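Local coordinates for protein VP35 (PDB 6DKU) that probably antagonises interferon responses through its C-terminal interferon inhibitory domain, as a microbat homologue of the filoviral polymerase cofactor, at residues H28-V31 and S32-M36; S89-P92 and R93-R97; Y117-E121 and G122-L126. The protein carries 1 engineered substitution. All coordinates share one frame; numbering follows the deposited sequence.

Contact 1: H28-V31 and S32-M36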
# COMPACT_ATOMS: atom_id res chain seq x y z
N HIS A 28 -6.87 1.01 1.58
CA HIS A 28 -6.29 1.65 2.76
C HIS A 28 -4.92 1.06 3.07
O HIS A 28 -3.95 1.80 3.33
CB HIS A 28 -7.21 1.47 3.97
CG HIS A 28 -8.61 1.95 3.75
ND1 HIS A 28 -9.56 1.21 3.07
CD2 HIS A 28 -9.23 3.09 4.15
CE1 HIS A 28 -10.70 1.88 3.05
NE2 HIS A 28 -10.52 3.02 3.69
N GLU A 29 -4.82 -0.27 3.02
CA GLU A 29 -3.55 -0.93 3.25
C GLU A 29 -2.52 -0.56 2.19
O GLU A 29 -1.34 -0.46 2.51
CB GLU A 29 -3.73 -2.44 3.31
CG GLU A 29 -4.97 -2.89 4.06
CD GLU A 29 -4.84 -2.74 5.56
OE1 GLU A 29 -3.81 -2.21 6.03
OE2 GLU A 29 -5.79 -3.15 6.27
N LEU A 30 -2.94 -0.37 0.94
CA LEU A 30 -1.98 0.03 -0.08
C LEU A 30 -1.44 1.42 0.20
O LEU A 30 -0.24 1.68 0.03
CB LEU A 30 -2.62 -0.03 -1.47
CG LEU A 30 -1.69 0.30 -2.63
CD1 LEU A 30 -0.37 -0.45 -2.53
CD2 LEU A 30 -2.37 -0.01 -3.95
N VAL A 31 -2.31 2.33 0.63
CA VAL A 31 -1.86 3.65 1.06
C VAL A 31 -0.83 3.52 2.17
O VAL A 31 0.27 4.10 2.11
CB VAL A 31 -3.06 4.51 1.51
CG1 VAL A 31 -2.59 5.80 2.15
CG2 VAL A 31 -3.99 4.78 0.34
N SER A 32 -1.15 2.71 3.18
CA SER A 32 -0.24 2.50 4.30
C SER A 32 1.08 1.88 3.85
O SER A 32 2.14 2.21 4.39
CB SER A 32 -0.92 1.62 5.35
OG SER A 32 -0.16 1.58 6.55
N ALA A 33 1.04 0.97 2.87
CA ALA A 33 2.26 0.33 2.39
C ALA A 33 3.14 1.33 1.65
O ALA A 33 4.36 1.38 1.87
CB ALA A 33 1.91 -0.84 1.47
N ILE A 34 2.52 2.14 0.78
CA ILE A 34 3.25 3.20 0.10
C ILE A 34 3.94 4.11 1.11
O ILE A 34 5.11 4.46 0.95
CB ILE A 34 2.29 3.99 -0.81
CG1 ILE A 34 1.78 3.10 -1.95
CG2 ILE A 34 2.98 5.21 -1.39
CD1 ILE A 34 0.79 3.78 -2.85
N ALA A 35 3.23 4.48 2.19
CA ALA A 35 3.85 5.34 3.19
C ALA A 35 4.98 4.62 3.91
O ALA A 35 6.03 5.22 4.16
CB ALA A 35 2.81 5.82 4.20
N MET A 36 4.78 3.35 4.25
CA MET A 36 5.79 2.61 4.99
C MET A 36 7.07 2.45 4.18
O MET A 36 8.18 2.46 4.74
CB MET A 36 5.26 1.23 5.38
CG MET A 36 4.27 1.20 6.52
SD MET A 36 3.31 -0.33 6.49
CE MET A 36 4.56 -1.55 6.83
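L30 and I34 sit one turn apart on helix 26-37 and meet twice, through backbone and side chain. The amide N of I34 donates to L30 O over 2.9 Å, almost straight at 173°, while L30 CD1 comes within 4.2 Å of I34 CG1, the two side chains slanting across each other. L30 reaches forward because its CG lies opposite the backbone N (chi1 -177°) and alongside its own carbonyl. The same i to i+4 ladder runs through the neighbours in three more bonds, S32 N to H28 O, A33 N to E29 O and A35 N to V31 O. One step on, M36 N takes S32 O at 2.9 Å, and A35 O is taken by the hydroxyl of S38. Every carbonyl from H28 to V31 thus has an amide partner.

The polar side chains look outside the helix for theirs. E29 is buried, yet both carboxylate oxygens are engaged: OE2 pairs with R24 in a salt bridge and also bonds the hydroxyl of Y95, and OE1 bonds the hydroxyl of Y115. S32 OG makes a weak bond to that same Y115 hydroxyl, and H28 ND1 a weak one to T25 O. On the apolar side L30, V31 and I34 pack against helices 9-18 and 61-71. With an arginine and two phenols around it, the E29 carboxylate probably stays ionised despite burial, and its bonds link helix 26-37 to Y115 of strand 113-119 and to Y95 in the loop before strand 100-101.

Contact 2: S89-P92 and R93-R97. Engineered in segment 93-97: R97 (natural residue Gly).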
# COMPACT_ATOMS: atom_id res chain seq x y z
N SER A 89 -5.29 -15.02 12.80
CA SER A 89 -6.55 -14.47 13.29
C SER A 89 -6.51 -12.95 13.41
O SER A 89 -7.56 -12.31 13.30
CB SER A 89 -6.90 -15.10 14.63
OG SER A 89 -6.60 -16.48 14.63
N GLN A 90 -5.35 -12.34 13.65
CA GLN A 90 -5.27 -10.89 13.76
C GLN A 90 -5.18 -10.19 12.41
O GLN A 90 -5.16 -8.96 12.36
CB GLN A 90 -4.08 -10.47 14.63
CG GLN A 90 -4.22 -10.96 16.03
CD GLN A 90 -3.48 -12.25 16.25
OE1 GLN A 90 -3.42 -13.09 15.35
NE2 GLN A 90 -3.04 -12.47 17.48
N ILE A 91 -5.12 -10.95 11.31
CA ILE A 91 -5.26 -10.37 9.98
C ILE A 91 -6.75 -10.12 9.77
O ILE A 91 -7.56 -11.01 10.05
CB ILE A 91 -4.69 -11.29 8.89
CG1 ILE A 91 -3.22 -11.62 9.17
CG2 ILE A 91 -4.83 -10.66 7.53
CD1 ILE A 91 -2.60 -12.54 8.13
N PRO A 92 -7.15 -8.93 9.31
CA PRO A 92 -8.57 -8.65 9.05
C PRO A 92 -9.25 -9.80 8.32
O PRO A 92 -8.70 -10.39 7.39
CB PRO A 92 -8.53 -7.39 8.18
CG PRO A 92 -7.30 -6.68 8.66
CD PRO A 92 -6.29 -7.76 9.02
N ARG A 93 -10.47 -10.12 8.77
CA ARG A 93 -11.15 -11.34 8.34
C ARG A 93 -11.46 -11.34 6.85
O ARG A 93 -11.31 -12.36 6.18
CB ARG A 93 -12.43 -11.53 9.14
CG ARG A 93 -12.89 -12.98 9.23
CD ARG A 93 -12.52 -13.56 10.58
NE ARG A 93 -13.59 -13.35 11.54
CZ ARG A 93 -14.48 -14.28 11.88
NH1 ARG A 93 -14.41 -15.49 11.33
NH2 ARG A 93 -15.43 -14.00 12.76
N ALA A 94 -11.89 -10.20 6.31
CA ALA A 94 -12.25 -10.16 4.89
C ALA A 94 -11.07 -10.47 3.98
O ALA A 94 -11.28 -10.88 2.84
CB ALA A 94 -12.86 -8.81 4.54
N TYR A 95 -9.84 -10.28 4.47
CA TYR A 95 -8.66 -10.59 3.67
C TYR A 95 -8.40 -12.09 3.59
O TYR A 95 -7.68 -12.53 2.68
CB TYR A 95 -7.42 -9.90 4.24
CG TYR A 95 -7.49 -8.39 4.41
CD1 TYR A 95 -8.49 -7.64 3.80
CD2 TYR A 95 -6.55 -7.72 5.17
CE1 TYR A 95 -8.54 -6.26 3.97
CE2 TYR A 95 -6.59 -6.35 5.34
CZ TYR A 95 -7.59 -5.62 4.73
OH TYR A 95 -7.65 -4.26 4.90
N HIS A 96 -8.98 -12.88 4.50
CA HIS A 96 -8.59 -14.28 4.66
C HIS A 96 -8.68 -15.05 3.35
O HIS A 96 -7.80 -15.86 3.02
CB HIS A 96 -9.47 -14.96 5.71
CG HIS A 96 -9.02 -14.76 7.13
ND1 HIS A 96 -8.05 -13.84 7.48
CD2 HIS A 96 -9.42 -15.35 8.28
CE1 HIS A 96 -7.87 -13.88 8.79
NE2 HIS A 96 -8.69 -14.79 9.30
N ARG A 97 -9.76 -14.83 2.59
CA ARG A 97 -9.97 -15.63 1.38
C ARG A 97 -9.00 -15.27 0.27
O ARG A 97 -8.79 -16.09 -0.63
CB ARG A 97 -11.41 -15.48 0.89
CG ARG A 97 -12.00 -14.11 1.15
CD ARG A 97 -13.36 -13.99 0.50
NE ARG A 97 -13.24 -13.40 -0.83
CZ ARG A 97 -13.27 -12.09 -1.06
NH1 ARG A 97 -13.42 -11.25 -0.05
NH2 ARG A 97 -13.15 -11.62 -2.30
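P92 lies over one face of the Y95 ring in a CH-pi contact: its CB is 3.8 Å from the ring centroid, 20° off the normal. CB is displaced toward the rim, and the neighbouring P92 CG comes to 3.4 Å from Y95 CE2. I91 takes the edge of the same ring, its CG2 sitting 4.1 Å from Y95 CD2 near the ring plane. Obliquely to its own ring, H96 CE1 comes to 3.1 Å from I91 O, and R93 CA lies over the centre of that imidazole.

The backbone turn brings the tyrosine ring there. Y95 N donates to P92 O at 3.1 Å, approaching 50° out of the carbonyl plane, and H96 N bonds R93 O at 2.9 Å, which makes two overlapping beta turns of helical (type I) geometry. The first torsion then puts Y95 CG beside its own N (chi1 -55°), directing the ring over the pyrrolidine.

The whole turn belongs to the loop between strands 82-84 and 100-101. I91, P92 and Y95 all touch Y117 of strand 113-119, so Y95 rests on the sheet with its ring and reaches E29 of helix 26-37 with its hydroxyl.

Contact 3: Y117-E121 and G122-L126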
# COMPACT_ATOMS: atom_id res chain seq x y z
N TYR A 117 2.32 -10.71 5.11
CA TYR A 117 2.08 -10.96 6.53
C TYR A 117 3.02 -12.04 7.04
O TYR A 117 3.27 -13.04 6.35
CB TYR A 117 0.64 -11.40 6.77
CG TYR A 117 -0.38 -10.30 6.66
CD1 TYR A 117 -0.46 -9.31 7.63
CD2 TYR A 117 -1.27 -10.25 5.60
CE1 TYR A 117 -1.40 -8.30 7.53
CE2 TYR A 117 -2.20 -9.25 5.49
CZ TYR A 117 -2.26 -8.28 6.46
OH TYR A 117 -3.20 -7.29 6.33
N LEU A 118 3.53 -11.85 8.25
CA LEU A 118 4.42 -12.80 8.91
C LEU A 118 3.66 -13.48 10.04
O LEU A 118 3.32 -12.85 11.05
CB LEU A 118 5.67 -12.10 9.42
CG LEU A 118 6.87 -12.31 8.51
CD1 LEU A 118 7.48 -13.69 8.77
CD2 LEU A 118 6.44 -12.17 7.04
N THR A 119 3.38 -14.78 9.87
CA THR A 119 2.66 -15.60 10.82
C THR A 119 3.57 -16.72 11.31
O THR A 119 4.48 -17.15 10.59
CB THR A 119 1.39 -16.21 10.21
OG1 THR A 119 1.74 -17.42 9.54
CG2 THR A 119 0.75 -15.24 9.23
N PRO A 120 3.35 -17.21 12.54
CA PRO A 120 4.24 -18.24 13.09
C PRO A 120 4.35 -19.49 12.24
O PRO A 120 5.42 -20.11 12.23
CB PRO A 120 3.62 -18.53 14.46
CG PRO A 120 2.99 -17.23 14.84
CD PRO A 120 2.44 -16.67 13.56
N GLU A 121 3.32 -19.87 11.50
CA GLU A 121 3.43 -20.95 10.52
C GLU A 121 2.94 -20.43 9.17
O GLU A 121 1.81 -20.66 8.77
CB GLU A 121 2.67 -22.23 10.97
CG GLU A 121 2.51 -23.31 9.88
CD GLU A 121 2.35 -24.75 10.40
OE1 GLU A 121 2.23 -25.68 9.57
OE2 GLU A 121 2.36 -24.96 11.64
N GLY A 122 3.81 -19.72 8.47
CA GLY A 122 3.53 -19.28 7.12
C GLY A 122 3.85 -17.80 6.92
O GLY A 122 3.96 -17.02 7.86
N SER A 123 4.03 -17.46 5.64
CA SER A 123 4.26 -16.10 5.18
C SER A 123 3.22 -15.82 4.11
O SER A 123 3.40 -16.18 2.94
CB SER A 123 5.68 -15.95 4.64
OG SER A 123 6.19 -14.64 4.85
N LEU A 124 2.11 -15.20 4.51
CA LEU A 124 0.94 -15.04 3.65
C LEU A 124 0.94 -13.65 3.03
O LEU A 124 1.14 -12.65 3.73
CB LEU A 124 -0.35 -15.25 4.45
CG LEU A 124 -0.41 -16.52 5.30
CD1 LEU A 124 -1.83 -16.75 5.82
CD2 LEU A 124 0.08 -17.73 4.52
N GLY A 125 0.69 -13.59 1.73
CA GLY A 125 0.70 -12.34 0.99
C GLY A 125 -0.70 -11.87 0.67
O GLY A 125 -1.60 -12.67 0.39
N LEU A 126 -0.90 -10.55 0.72
CA LEU A 126 -2.16 -9.94 0.36
C LEU A 126 -1.92 -9.00 -0.81
O LEU A 126 -1.07 -8.11 -0.73
CB LEU A 126 -2.77 -9.18 1.54
CG LEU A 126 -4.02 -8.37 1.21
CD1 LEU A 126 -5.27 -9.22 1.37
CD2 LEU A 126 -4.09 -7.14 2.10
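Y117 N donates to L124 O at 2.7 Å across the beta hairpin of strands 113-119 and 122-127, whose chain reverses between T119 and G122. The return bond, from L124 N to Y117 O, is weak.

Starting from CB, the Y117 side chain first passes L124 O at 3.3 Å. CG and CD2 lie somewhat farther from the same oxygen, which sits at the ring edge near its plane. Farther out, CE2 packs against L126 CB at 4.0 Å, the two side chains lying alongside each other and pointing the same way. The hydroxyl at the end has left the hairpin and touches the ring of Y95. On the other face of the sheet, L118 CD2 meets S123 OG at 3.3 Å. The backbone of L118 also bonds T83 and V85, and that of G125 bonds R100, tying the hairpin to the chain on its two flanks.

At the reversal, G122 turns the chain with a positive phi (132°), a region glycine enters easily. The G122 carbonyl points back across the turn and is gripped twice by T119. T119 N approaches almost in line with the C=O bond, at 3.1 Å from G122 O. The T119 side chain adds the second bond: with OG1 set between its own N and carbonyl carbon (chi1 85°), that hydroxyl donates to G122 O at 2.8 Å from 45° out of the carbonyl plane.

How the contacts relate
Following the chain from the N terminus, the three contacts come in series: each is a local closure, and none encloses or crosses another. Contact 1 is a turn within helix 26-37, near the centre of the chain; contact 2 is a turn in the loop leading to strand 100-101; contact 3 closes the hairpin near the C terminus. Contact 2 touches both of the others, through Y95 to E29 and through I91 CD1, 3.5 Å from Y117 CG, and Y95 CB, 3.6 Å from L126 CD1. Contacts 1 and 3 do not touch, their nearest atoms being about 5 Å apart. Contact 2 is thus one link between helix 26-37 and the hairpin.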